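Local structure of Rbsd/fucu transport protein family protein (Streptococcus pneumoniae, 4A34) at residues A31-A36 against Y119-T124; S70-N75 against T104-E109; P11-T16 against K41-D46; G47-E52 against T124-L129. The protein probably interconverts the alpha and beta anomers of L-fucose, acting as a fucose mutarotase of the RbsD/FucU family. All coordinates share one frame; numbering follows the deposited sequence.

Interaction 1 of 4, residues A31-A36 against Y119-T124; sequences ANYPSA and YAIVAT. With FUL (beta-L-fucopyranose), chain B.
Ala31 and Ser35 approach Thr124 and Ala123, with CA atoms 5.7 Å apart for Ala31 and Thr124. The contact belongs to a beta-alpha-beta crossover of the RbsD/FucU fold. The chain leaves strand 25-29, passes over its parallel neighbour 120-124 and goes on to strand 42-45. No hydrogen bond joins the two segments. Ala31 CA rests near the carbonyl oxygen of Thr124. Pro34 centres an inverse gamma turn and is the N-cap of helix 35-38.

Ser35 lies over the strand between two side chains that point toward it. Its CB is 3.8 Å from Ile121 CG2, and its OG is 3.6 Å from Ala123 CB. The hydroxyl also gives a weak bond back to Tyr33 O. Tyr33 has CG anti to its backbone N (chi1 -168°). Its ring meets Ile121 obliquely, with Tyr33 CE2 4.2 Å from Ile121 CD1. Pro34 CD sits over one ring face, offset toward the rim. The phenol oxygen is hydrogen-bonded to Ser115.

This turn also forms one wall of the fucose pocket, which Asn32, Tyr33 and Pro34 help to line. His22 ND1 of a second subunit is hydrogen-bonded to the fucose, so the pocket lies at a subunit boundary. Asn32 OD1 bonds to Val140 N of that subunit. Fucose O2 comes to the edge of the Tyr33 ring, near its plane and 3.4 Å from Tyr33 CD1.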
loop_
_atom_site.group_PDB
_atom_site.type_symbol
_atom_site.label_atom_id
_atom_site.label_comp_id
_atom_site.label_asym_id
_atom_site.label_seq_id
_atom_site.Cartn_x
_atom_site.Cartn_y
_atom_site.Cartn_z
ATOM N N ALA I 31 28.057 0.300 12.262
ATOM C CA ALA I 31 27.796 -0.894 11.457
ATOM C C ALA I 31 27.257 -2.071 12.252
ATOM O O ALA I 31 26.490 -2.867 11.728
ATOM C CB ALA I 31 29.047 -1.304 10.704
ATOM N N ASN I 32 27.666 -2.173 13.513
ATOM C CA ASN I 32 27.281 -3.289 14.370
ATOM C C ASN I 32 25.952 -3.059 15.081
ATOM O O ASN I 32 25.411 -3.971 15.711
ATOM C CB ASN I 32 28.378 -3.557 15.401
ATOM C CG ASN I 32 29.615 -4.178 14.789
ATOM O OD1 ASN I 32 29.658 -5.385 14.529
ATOM N ND2 ASN I 32 30.636 -3.356 14.564
ATOM N N TYR I 33 25.431 -1.841 14.978
ATOM C CA TYR I 33 24.224 -1.449 15.703
ATOM C C TYR I 33 22.956 -2.151 15.168
ATOM O O TYR I 33 22.900 -2.500 13.988
ATOM C CB TYR I 33 24.078 0.081 15.689
ATOM C CG TYR I 33 23.031 0.571 16.648
ATOM C CD1 TYR I 33 23.311 0.702 18.011
ATOM C CD2 TYR I 33 21.738 0.861 16.203
ATOM C CE1 TYR I 33 22.336 1.114 18.896
ATOM C CE2 TYR I 33 20.755 1.271 17.084
ATOM C CZ TYR I 33 21.056 1.399 18.424
ATOM O OH TYR I 33 20.075 1.813 19.286
ATOM N N PRO I 34 21.947 -2.395 16.038
ATOM C CA PRO I 34 20.666 -2.934 15.550
ATOM C C PRO I 34 19.749 -1.876 14.920
ATOM O O PRO I 34 18.599 -1.715 15.339
ATOM C CB PRO I 34 20.031 -3.520 16.816
ATOM C CG PRO I 34 20.651 -2.757 17.930
ATOM C CD PRO I 34 22.045 -2.476 17.507
ATOM N N SER I 35 20.253 -1.177 13.907
ATOM C CA SER I 35 19.561 -0.017 13.337
ATOM C C SER I 35 18.185 -0.394 12.832
ATOM O O SER I 35 17.197 0.244 13.183
ATOM C CB SER I 35 20.372 0.594 12.193
ATOM O OG SER I 35 21.755 0.403 12.409
ATOM N N ALA I 36 18.131 -1.445 12.016
ATOM C CA ALA I 36 16.900 -1.826 11.328
ATOM C C ALA I 36 15.794 -2.249 12.296
ATOM O O ALA I 36 14.629 -1.905 12.098
ATOM C CB ALA I 36 17.174 -2.908 10.302
ATOM N N TYR I 119 13.477 10.090 15.944
ATOM C CA TYR I 119 12.770 10.282 14.691
ATOM C C TYR I 119 13.334 9.378 13.611
ATOM O O TYR I 119 12.586 8.827 12.815
ATOM C CB TYR I 119 12.806 11.741 14.242
ATOM C CG TYR I 119 11.955 12.019 13.029
ATOM C CD1 TYR I 119 10.565 11.923 13.086
ATOM C CD2 TYR I 119 12.532 12.370 11.817
ATOM C CE1 TYR I 119 9.775 12.187 11.967
ATOM C CE2 TYR I 119 11.752 12.640 10.699
ATOM C CZ TYR I 119 10.376 12.543 10.780
ATOM O OH TYR I 119 9.608 12.804 9.662
ATOM N N ALA I 120 14.651 9.221 13.592
ATOM C CA ALA I 120 15.284 8.358 12.613
ATOM C C ALA I 120 16.625 7.818 13.084
ATOM O O ALA I 120 17.358 8.461 13.863
ATOM C CB ALA I 120 15.451 9.083 11.290
ATOM N N ILE I 121 16.932 6.621 12.601
ATOM C CA ILE I 121 18.256 6.066 12.749
ATOM C C ILE I 121 18.860 5.959 11.359
ATOM O O ILE I 121 18.212 5.467 10.422
ATOM C CB ILE I 121 18.225 4.681 13.429
ATOM C CG1 ILE I 121 17.534 4.769 14.804
ATOM C CG2 ILE I 121 19.643 4.092 13.500
ATOM C CD1 ILE I 121 17.504 3.476 15.596
ATOM N N VAL I 122 20.086 6.453 11.222
ATOM C CA VAL I 122 20.882 6.199 10.024
ATOM C C VAL I 122 21.950 5.134 10.297
ATOM O O VAL I 122 22.787 5.291 11.178
ATOM C CB VAL I 122 21.492 7.506 9.414
ATOM C CG1 VAL I 122 21.886 8.478 10.480
ATOM C CG2 VAL I 122 22.664 7.199 8.505
ATOM N N ALA I 123 21.875 4.037 9.553
ATOM C CA ALA I 123 22.887 2.993 9.597
ATOM C C ALA I 123 24.100 3.420 8.766
ATOM O O ALA I 123 23.987 3.677 7.571
ATOM C CB ALA I 123 22.318 1.682 9.084
ATOM N N THR I 124 25.257 3.505 9.405
ATOM C CA THR I 124 26.463 3.923 8.711
ATOM C C THR I 124 27.393 2.730 8.499
ATOM O O THR I 124 27.060 1.604 8.870
ATOM C CB THR I 124 27.189 5.017 9.495
ATOM O OG1 THR I 124 27.759 4.437 10.672
ATOM C CG2 THR I 124 26.228 6.157 9.878
HETATM C C1 FUL B . 26.354 -2.569 19.955
HETATM C C2 FUL B . 27.096 -1.812 18.846
HETATM O O2 FUL B . 26.355 -0.716 18.360
HETATM C C3 FUL B . 28.404 -1.295 19.441
HETATM O O3 FUL B . 29.181 -0.647 18.470
HETATM C C4 FUL B . 29.198 -2.444 20.035
HETATM O O4 FUL B . 29.503 -3.344 19.004
HETATM C C5 FUL B . 28.336 -3.150 21.074
HETATM C C6 FUL B . 29.113 -4.254 21.779
HETATM O O5 FUL B . 27.170 -3.637 20.417
HETATM O O1 FUL B . 25.120 -3.077 19.516
#

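Interaction 2 of 4, residues S70-N75 against T104-E109; sequences SIQFMN and TYLRRE
Phe73 and Tyr105 lie side by side on one face of the sheet and point the same way. They sit on neighbouring parallel strands of a beta-alpha-beta unit: strand 71-74, helix 85-93, strand 103-106. The rings meet obliquely, with planes at 77°. The closest atoms are Phe73 CD2 and Tyr105 CE2, 3.5 Å apart, and Tyr105 CD2 lies near Phe73 CB. Both rings also meet Trp86, on the connecting helix.

Gln72, Thr104, Met74 and Leu106 project to the other face. Gln72 and Thr104 also run alongside each other, with Gln72 CG 3.5 Å from Thr104 OG1. Their polar ends share a partner, since Gln72 NE2 and Thr104 OG1 both bond to Ser69 OG. Leu106 packs across Gln72, its CG 4.1 Å from Gln72 CG. Helix 108-116 lies over this face and brings Phe111 onto Met74 and Leu106.

Four backbone hydrogen bonds hold the register. The shortest runs from Asn75 N to Leu106 O, 2.8 Å. Beyond it, the Asn75 amide crosses Tyr105, with ND2 near Tyr105 CB and the amide and ring planes 48° apart.

Arg108 lies near the start of helix 108-116, and its NE is hydrogen-bonded to Tyr112 OH, a residue of the fucose pocket. Met74 has CG anti to its backbone N (chi1 174°). Its chain runs extended as far as SD and bends only at chi3, which places CE. It crosses the aliphatic part of Arg108, with Met74 SD 3.5 Å from Arg108 CG.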
loop_
_atom_site.group_PDB
_atom_site.type_symbol
_atom_site.label_atom_id
_atom_site.label_comp_id
_atom_site.label_asym_id
_atom_site.label_seq_id
_atom_site.Cartn_x
_atom_site.Cartn_y
_atom_site.Cartn_z
ATOM N N SER I 70 22.186 17.240 24.776
ATOM C CA SER I 70 21.725 17.201 23.398
ATOM C C SER I 70 22.446 16.103 22.616
ATOM O O SER I 70 22.066 15.789 21.486
ATOM C CB SER I 70 21.921 18.562 22.728
ATOM O OG SER I 70 23.271 18.740 22.341
ATOM N N ILE I 71 23.484 15.529 23.226
ATOM C CA ILE I 71 24.298 14.471 22.604
ATOM C C ILE I 71 24.504 13.302 23.577
ATOM O O ILE I 71 24.788 13.510 24.758
ATOM C CB ILE I 71 25.665 15.032 22.117
ATOM C CG1 ILE I 71 25.465 16.060 21.001
ATOM C CG2 ILE I 71 26.587 13.927 21.636
ATOM C CD1 ILE I 71 26.563 17.077 20.910
ATOM N N GLN I 72 24.338 12.078 23.083
ATOM C CA GLN I 72 24.556 10.889 23.903
ATOM C C GLN I 72 25.451 9.891 23.197
ATOM O O GLN I 72 25.295 9.645 22.001
ATOM C CB GLN I 72 23.239 10.196 24.266
ATOM C CG GLN I 72 22.348 10.940 25.238
ATOM C CD GLN I 72 21.459 11.938 24.540
ATOM O OE1 GLN I 72 20.647 11.580 23.677
ATOM N NE2 GLN I 72 21.615 13.207 24.896
ATOM N N PHE I 73 26.391 9.314 23.935
ATOM C CA PHE I 73 27.164 8.198 23.416
ATOM C C PHE I 73 26.708 6.929 24.122
ATOM O O PHE I 73 25.912 6.996 25.055
ATOM C CB PHE I 73 28.674 8.413 23.579
ATOM C CG PHE I 73 29.212 9.636 22.875
ATOM C CD1 PHE I 73 28.538 10.216 21.807
ATOM C CD2 PHE I 73 30.426 10.185 23.267
ATOM C CE1 PHE I 73 29.052 11.345 21.160
ATOM C CE2 PHE I 73 30.946 11.309 22.625
ATOM C CZ PHE I 73 30.255 11.892 21.575
ATOM N N MET I 74 27.176 5.779 23.653
ATOM C CA MET I 74 26.850 4.513 24.289
ATOM C C MET I 74 28.042 4.069 25.114
ATOM O O MET I 74 29.107 3.794 24.562
ATOM C CB MET I 74 26.503 3.448 23.245
ATOM C CG MET I 74 26.294 2.047 23.826
ATOM S SD MET I 74 26.056 0.761 22.582
ATOM C CE MET I 74 24.366 1.083 22.076
ATOM N N ASN I 75 27.859 3.991 26.430
ATOM C CA ASN I 75 28.945 3.611 27.330
ATOM C C ASN I 75 29.409 2.166 27.138
ATOM O O ASN I 75 28.637 1.307 26.716
ATOM C CB ASN I 75 28.571 3.864 28.793
ATOM C CG ASN I 75 29.762 4.336 29.623
ATOM O OD1 ASN I 75 30.919 4.025 29.315
ATOM N ND2 ASN I 75 29.484 5.102 30.675
ATOM N N THR I 104 26.359 13.195 27.259
ATOM C CA THR I 104 26.154 12.230 28.340
ATOM C C THR I 104 26.279 10.819 27.770
ATOM O O THR I 104 26.449 10.650 26.564
ATOM C CB THR I 104 24.809 12.433 29.100
ATOM O OG1 THR I 104 23.704 12.212 28.220
ATOM C CG2 THR I 104 24.709 13.847 29.699
ATOM N N TYR I 105 26.225 9.813 28.636
ATOM C CA TYR I 105 26.532 8.441 28.237
ATOM C C TYR I 105 25.474 7.477 28.752
ATOM O O TYR I 105 25.085 7.531 29.918
ATOM C CB TYR I 105 27.930 8.040 28.734
ATOM C CG TYR I 105 29.027 8.981 28.270
ATOM C CD1 TYR I 105 29.288 10.172 28.953
ATOM C CD2 TYR I 105 29.795 8.689 27.142
ATOM C CE1 TYR I 105 30.286 11.051 28.527
ATOM C CE2 TYR I 105 30.807 9.556 26.708
ATOM C CZ TYR I 105 31.047 10.739 27.405
ATOM O OH TYR I 105 32.036 11.613 26.982
ATOM N N LEU I 106 25.002 6.600 27.877
ATOM C CA LEU I 106 23.913 5.708 28.234
ATOM C C LEU I 106 24.364 4.258 28.239
ATOM O O LEU I 106 25.203 3.856 27.430
ATOM C CB LEU I 106 22.728 5.883 27.274
ATOM C CG LEU I 106 22.134 7.266 26.977
ATOM C CD1 LEU I 106 20.935 7.138 26.056
ATOM C CD2 LEU I 106 21.725 7.981 28.233
ATOM N N ARG I 107 23.802 3.488 29.168
ATOM C CA ARG I 107 23.940 2.038 29.190
ATOM C C ARG I 107 23.390 1.457 27.890
ATOM O O ARG I 107 22.302 1.847 27.456
ATOM C CB ARG I 107 23.151 1.448 30.360
ATOM C CG ARG I 107 23.814 1.538 31.723
ATOM C CD ARG I 107 23.038 0.720 32.780
ATOM N NE ARG I 107 21.582 0.950 32.742
ATOM C CZ ARG I 107 20.667 0.031 32.419
ATOM N NH1 ARG I 107 21.032 -1.207 32.104
ATOM N NH2 ARG I 107 19.377 0.350 32.413
ATOM N N ARG I 108 24.130 0.525 27.285
ATOM C CA ARG I 108 23.702 -0.137 26.045
ATOM C C ARG I 108 22.177 -0.257 25.985
ATOM O O ARG I 108 21.544 0.153 25.003
ATOM C CB ARG I 108 24.353 -1.520 25.898
ATOM C CG ARG I 108 24.652 -1.909 24.446
ATOM C CD ARG I 108 25.612 -3.104 24.323
ATOM N NE ARG I 108 24.938 -4.288 23.787
ATOM C CZ ARG I 108 24.665 -5.391 24.485
ATOM N NH1 ARG I 108 25.021 -5.477 25.765
ATOM N NH2 ARG I 108 24.037 -6.415 23.899
ATOM N N GLU I 109 21.599 -0.785 27.061
ATOM C CA GLU I 109 20.159 -1.015 27.159
ATOM C C GLU I 109 19.315 0.262 27.024
ATOM O O GLU I 109 18.333 0.268 26.282
ATOM C CB GLU I 109 19.825 -1.781 28.454
ATOM C CG GLU I 109 18.383 -2.297 28.558
ATOM C CD GLU I 109 17.905 -3.004 27.290
ATOM O OE1 GLU I 109 18.541 -4.002 26.864
ATOM O OE2 GLU I 109 16.892 -2.541 26.717
#

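Interaction 3 of 4, residues P11-T16 against K41-D46; sequences PDLLKT and KLIRCD. With K (potassium ion), chain C.
Asp12 and Lys41 are joined by a single water rather than by a direct salt bridge. The water donates to Asp12 OD2 and accepts from Lys41 NZ, at 2.8 Å in each case. The two charged atoms themselves stay 4.6 Å apart. No direct hydrogen bond links helix 11-16 to the segment 41-46.

Beneath this bridge the helix packs on strand 42-45, an outermost strand of the chain's mixed sheet. Ile43 is the centre of the contact. Its CG1 lies beside the backbone N (chi1 -61°), and the two branches go to different helix residues. CG2 meets Leu13 CB at 4.1 Å, while CG1 approaches Asp12 OD2. Thr16 reaches toward the Ile43 CD1 end tip to tip, but the exact place of its methyl is doubtful. Lys41 CE lies against Thr16 CB.

The strand's other end binds a potassium ion through Arg44 O at 2.5 Å. Three waters and Arg44 O of a neighbouring subunit also bind it, so the ion ties two subunits together. Arg44 grips Asp46 side-on, with NE to OD2 at 2.9 Å and NH2 to OD1, both in the guanidinium plane. Asp46 OD2 also accepts from one of the potassium waters.

Lys15 NZ lies 5.0 Å from Lys41 NZ. Glu19, paired with Lys15, and Asp12, reached from Lys41 through water, probably both ease the repulsion.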
loop_
_atom_site.group_PDB
_atom_site.type_symbol
_atom_site.label_atom_id
_atom_site.label_comp_id
_atom_site.label_asym_id
_atom_site.label_seq_id
_atom_site.Cartn_x
_atom_site.Cartn_y
_atom_site.Cartn_z
ATOM N N PRO I 11 19.958 11.918 -0.323
ATOM C CA PRO I 11 18.666 12.558 -0.602
ATOM C C PRO I 11 17.584 12.352 0.473
ATOM O O PRO I 11 16.881 13.303 0.812
ATOM C CB PRO I 11 18.250 11.912 -1.923
ATOM C CG PRO I 11 19.549 11.620 -2.597
ATOM C CD PRO I 11 20.479 11.210 -1.506
ATOM N N ASP I 12 17.444 11.135 1.000
ATOM C CA ASP I 12 16.443 10.888 2.036
ATOM C C ASP I 12 16.857 11.471 3.387
ATOM O O ASP I 12 16.042 12.119 4.054
ATOM C CB ASP I 12 16.067 9.410 2.163
ATOM C CG ASP I 12 14.686 9.210 2.806
ATOM O OD1 ASP I 12 13.765 10.032 2.550
ATOM O OD2 ASP I 12 14.519 8.230 3.571
ATOM N N LEU I 13 18.121 11.283 3.771
ATOM C CA LEU I 13 18.642 11.903 4.999
ATOM C C LEU I 13 18.381 13.418 5.053
ATOM O O LEU I 13 17.964 13.933 6.087
ATOM C CB LEU I 13 20.135 11.591 5.224
ATOM C CG LEU I 13 20.814 12.343 6.383
ATOM C CD1 LEU I 13 20.203 11.978 7.731
ATOM C CD2 LEU I 13 22.320 12.125 6.411
ATOM N N LEU I 14 18.611 14.115 3.943
ATOM C CA LEU I 14 18.397 15.566 3.908
ATOM C C LEU I 14 16.926 15.916 4.124
ATOM O O LEU I 14 16.611 16.817 4.890
ATOM C CB LEU I 14 18.925 16.179 2.605
ATOM C CG LEU I 14 19.221 17.688 2.560
ATOM C CD1 LEU I 14 19.617 18.277 3.907
ATOM C CD2 LEU I 14 20.319 17.960 1.552
ATOM N N LYS I 15 16.037 15.183 3.463
ATOM C CA LYS I 15 14.605 15.323 3.691
ATOM C C LYS I 15 14.294 15.201 5.181
ATOM O O LYS I 15 13.613 16.063 5.759
ATOM C CB LYS I 15 13.825 14.261 2.904
ATOM C CG LYS I 15 12.325 14.404 2.994
ATOM C CD LYS I 15 11.625 13.332 2.178
ATOM C CE LYS I 15 10.106 13.405 2.315
ATOM N NZ LYS I 15 9.596 12.906 3.610
ATOM N N THR I 16 14.799 14.139 5.806
ATOM C CA THR I 16 14.462 13.879 7.198
ATOM C C THR I 16 15.117 14.873 8.161
ATOM O O THR I 16 14.495 15.281 9.134
ATOM C CB THR I 16 14.602 12.368 7.583
ATOM O OG1 THR I 16 15.130 12.213 8.909
ATOM C CG2 THR I 16 15.465 11.662 6.619
ATOM N N LYS I 41 12.070 5.296 11.768
ATOM C CA LYS I 41 12.288 5.610 10.368
ATOM C C LYS I 41 13.748 5.298 10.044
ATOM O O LYS I 41 14.633 5.827 10.684
ATOM C CB LYS I 41 11.959 7.086 10.128
ATOM C CG LYS I 41 12.096 7.576 8.699
ATOM C CD LYS I 41 11.544 9.006 8.554
ATOM C CE LYS I 41 11.658 9.501 7.111
ATOM N NZ LYS I 41 10.743 8.739 6.186
ATOM N N LEU I 42 13.984 4.419 9.070
ATOM C CA LEU I 42 15.330 3.960 8.719
ATOM C C LEU I 42 15.931 4.640 7.478
ATOM O O LEU I 42 15.319 4.664 6.401
ATOM C CB LEU I 42 15.343 2.441 8.518
ATOM C CG LEU I 42 16.683 1.794 8.156
ATOM C CD1 LEU I 42 17.679 1.922 9.299
ATOM C CD2 LEU I 42 16.513 0.338 7.793
ATOM N N ILE I 43 17.137 5.175 7.645
ATOM C CA ILE I 43 17.939 5.664 6.538
ATOM C C ILE I 43 19.218 4.840 6.508
ATOM O O ILE I 43 19.901 4.730 7.525
ATOM C CB ILE I 43 18.281 7.141 6.714
ATOM C CG1 ILE I 43 16.995 7.968 6.747
ATOM C CG2 ILE I 43 19.199 7.628 5.582
ATOM C CD1 ILE I 43 17.050 9.107 7.719
ATOM N N ARG I 44 19.533 4.240 5.363
ATOM C CA ARG I 44 20.752 3.453 5.258
ATOM C C ARG I 44 21.855 4.239 4.557
ATOM O O ARG I 44 21.720 4.622 3.399
ATOM C CB ARG I 44 20.514 2.111 4.538
ATOM C CG ARG I 44 19.586 1.134 5.244
ATOM C CD ARG I 44 19.932 -0.309 4.880
ATOM N NE ARG I 44 21.110 -0.761 5.621
ATOM C CZ ARG I 44 21.072 -1.422 6.774
ATOM N NH1 ARG I 44 19.909 -1.749 7.324
ATOM N NH2 ARG I 44 22.200 -1.766 7.375
ATOM N N CYS I 45 22.953 4.460 5.269
ATOM C CA CYS I 45 24.151 5.063 4.702
ATOM C C CYS I 45 25.362 4.140 4.906
ATOM O O CYS I 45 26.401 4.542 5.441
ATOM C CB CYS I 45 24.361 6.435 5.315
ATOM S SG CYS I 45 23.029 7.550 4.866
ATOM N N ASP I 46 25.204 2.894 4.458
ATOM C CA ASP I 46 26.182 1.828 4.700
ATOM C C ASP I 46 27.617 2.161 4.269
ATOM O O ASP I 46 28.566 1.535 4.751
ATOM C CB ASP I 46 25.718 0.525 4.039
ATOM C CG ASP I 46 24.471 -0.046 4.689
ATOM O OD1 ASP I 46 24.547 -0.468 5.862
ATOM O OD2 ASP I 46 23.417 -0.082 4.023
HETATM K K K C . 21.565 3.800 0.986
HETATM O O HOH W 1 12.636 6.921 5.258
HETATM O O HOH W 2 23.254 1.565 1.842
HETATM O O HOH W 3 18.648 3.655 0.665
HETATM O O HOH W 4 22.382 6.464 0.027
#

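Interaction 4 of 4, residues G47-E52 against T124-L129; sequences GVNIPE and TGETSL. With FUL (beta-L-fucopyranose), chain B.
Gly125 N donates to Val48 O over 2.6 Å, the one hydrogen bond between the two segments. It joins two loops of the RbsD/FucU fold. They follow the neighbouring parallel strands 42-45 and 120-124, and the first leads into helix 50-60. The N-H points well at the oxygen (162°), and the donor is tilted 25° from the carbonyl plane. Thr124 CB lies against the same oxygen.

Ile50, in the first turn of the helix, crosses both Thr124 and Glu126 at about a right angle. Its CG1 is 3.2 Å from Thr124 OG1 and 3.7 Å from Glu126 CB. Thr124 OG1 is itself hydrogen-bonded to Ala29 O. Tyr89, on helix 85-93, also packs on Ile50.

Glu126 has CG anti to its backbone N, and the chain bends at chi2 (47°). Its carboxylate comes up to the start of the helix. OE1 is 3.6 Å from Asn49 CB, and it also touches Pro51 CD. Asn49 is the N-cap residue, but its side chain makes no capping bond. The positive end of the helix dipole would probably favour the charged form of this acid, while Glu52, with OE1 5.6 Å from Glu126 OE1, would oppose it.

The other carboxylate oxygen holds its own loop. OE2 accepts from Ser128 N at 2.8 Å through its anti lone pair. The loop then runs on to the fucose pocket, where Leu129 CD1 lies 3.8 Å from fucose O4.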
loop_
_atom_site.group_PDB
_atom_site.type_symbol
_atom_site.label_atom_id
_atom_site.label_comp_id
_atom_site.label_asym_id
_atom_site.label_seq_id
_atom_site.Cartn_x
_atom_site.Cartn_y
_atom_site.Cartn_z
ATOM N N GLY I 47 27.772 3.137 3.373
ATOM C CA GLY I 47 29.091 3.478 2.837
ATOM C C GLY I 47 29.792 4.649 3.509
ATOM O O GLY I 47 30.888 5.034 3.103
ATOM N N VAL I 48 29.160 5.213 4.533
ATOM C CA VAL I 48 29.668 6.405 5.212
ATOM C C VAL I 48 30.149 6.131 6.653
ATOM O O VAL I 48 29.538 5.359 7.405
ATOM C CB VAL I 48 28.610 7.527 5.230
ATOM C CG1 VAL I 48 29.266 8.883 5.527
ATOM C CG2 VAL I 48 27.854 7.583 3.893
ATOM N N ASN I 49 31.263 6.769 7.007
ATOM C CA ASN I 49 31.809 6.740 8.360
ATOM C C ASN I 49 31.214 7.912 9.135
ATOM O O ASN I 49 30.863 8.940 8.537
ATOM C CB ASN I 49 33.348 6.819 8.326
ATOM C CG ASN I 49 34.000 5.528 7.813
ATOM O OD1 ASN I 49 33.519 4.424 8.081
ATOM N ND2 ASN I 49 35.109 5.666 7.091
ATOM N N ILE I 50 31.101 7.761 10.453
ATOM C CA ILE I 50 30.322 8.698 11.274
ATOM C C ILE I 50 30.933 10.094 11.479
ATOM O O ILE I 50 30.194 11.072 11.402
ATOM C CB ILE I 50 29.860 8.062 12.623
ATOM C CG1 ILE I 50 28.941 6.864 12.341
ATOM C CG2 ILE I 50 29.169 9.108 13.513
ATOM C CD1 ILE I 50 28.542 6.015 13.546
ATOM N N PRO I 51 32.263 10.200 11.740
ATOM C CA PRO I 51 32.845 11.549 11.877
ATOM C C PRO I 51 32.595 12.447 10.665
ATOM O O PRO I 51 32.285 13.628 10.833
ATOM C CB PRO I 51 34.360 11.297 12.071
ATOM C CG PRO I 51 34.574 9.828 11.922
ATOM C CD PRO I 51 33.241 9.146 12.081
ATOM N N GLU I 52 32.714 11.881 9.463
ATOM C CA GLU I 52 32.363 12.592 8.228
ATOM C C GLU I 52 30.907 13.059 8.269
ATOM O O GLU I 52 30.614 14.233 8.036
ATOM C CB GLU I 52 32.590 11.712 6.990
ATOM C CG GLU I 52 34.050 11.432 6.640
ATOM C CD GLU I 52 34.533 10.085 7.162
ATOM O OE1 GLU I 52 34.668 9.926 8.400
ATOM O OE2 GLU I 52 34.795 9.192 6.324
ATOM N N THR I 124 25.257 3.505 9.405
ATOM C CA THR I 124 26.463 3.923 8.711
ATOM C C THR I 124 27.393 2.730 8.499
ATOM O O THR I 124 27.060 1.604 8.870
ATOM C CB THR I 124 27.189 5.017 9.495
ATOM O OG1 THR I 124 27.759 4.437 10.672
ATOM C CG2 THR I 124 26.228 6.157 9.878
ATOM N N GLY I 125 28.549 2.981 7.892
ATOM C CA GLY I 125 29.522 1.932 7.623
ATOM C C GLY I 125 30.627 1.887 8.657
ATOM O O GLY I 125 31.608 1.165 8.489
ATOM N N GLU I 126 30.453 2.657 9.730
ATOM C CA GLU I 126 31.436 2.771 10.799
ATOM C C GLU I 126 31.778 1.433 11.481
ATOM O O GLU I 126 30.929 0.814 12.137
ATOM C CB GLU I 126 30.946 3.780 11.829
ATOM C CG GLU I 126 31.964 4.112 12.890
ATOM C CD GLU I 126 33.327 4.416 12.299
ATOM O OE1 GLU I 126 33.498 5.509 11.718
ATOM O OE2 GLU I 126 34.219 3.559 12.414
ATOM N N THR I 127 33.031 1.006 11.330
ATOM C CA THR I 127 33.480 -0.275 11.885
ATOM C C THR I 127 33.968 -0.158 13.327
ATOM O O THR I 127 34.186 -1.180 13.993
ATOM C CB THR I 127 34.597 -0.909 11.037
ATOM O OG1 THR I 127 35.701 0.002 10.940
ATOM C CG2 THR I 127 34.091 -1.262 9.643
ATOM N N SER I 128 34.135 1.077 13.801
ATOM C CA SER I 128 34.588 1.332 15.171
ATOM C C SER I 128 33.496 1.030 16.200
ATOM O O SER I 128 32.324 1.328 15.962
ATOM C CB SER I 128 35.061 2.777 15.318
ATOM O OG SER I 128 35.077 3.153 16.679
ATOM N N LEU I 129 33.884 0.453 17.338
ATOM C CA LEU I 129 32.918 0.032 18.361
ATOM C C LEU I 129 32.421 1.188 19.224
ATOM O O LEU I 129 33.133 2.170 19.431
ATOM C CB LEU I 129 33.496 -1.061 19.266
ATOM C CG LEU I 129 33.937 -2.419 18.711
ATOM C CD1 LEU I 129 33.012 -2.910 17.601
ATOM C CD2 LEU I 129 35.394 -2.370 18.237
HETATM C C1 FUL B . 26.354 -2.569 19.955
HETATM C C2 FUL B . 27.096 -1.812 18.846
HETATM O O2 FUL B . 26.355 -0.716 18.360
HETATM C C3 FUL B . 28.404 -1.295 19.441
HETATM O O3 FUL B . 29.181 -0.647 18.470
HETATM C C4 FUL B . 29.198 -2.444 20.035
HETATM O O4 FUL B . 29.503 -3.344 19.004
HETATM C C5 FUL B . 28.336 -3.150 21.074
HETATM C C6 FUL B . 29.113 -4.254 21.779
HETATM O O5 FUL B . 27.170 -3.637 20.417
HETATM O O1 FUL B . 25.120 -3.077 19.516
#

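In the fold
From the N terminus, interaction 3 comes first. It closes the loop from helix 11-19 to strand 42-45, an outermost strand of the sheet within the chain. Interaction 1 opens inside that loop, at 31-36, and closes only at strand 120-124, so the two cross. Interaction 4 opens at 47-52, after interaction 3 has closed. It crosses interaction 1 and shares Thr124 with it. Interaction 2 is nested inside both of these long loops and pairs the strands at the other side of the sheet, its centre about 22 Å from that of interaction 3. Interactions 1 and 4 both reach the fucose, and Tyr33 touches Met74 of interaction 2.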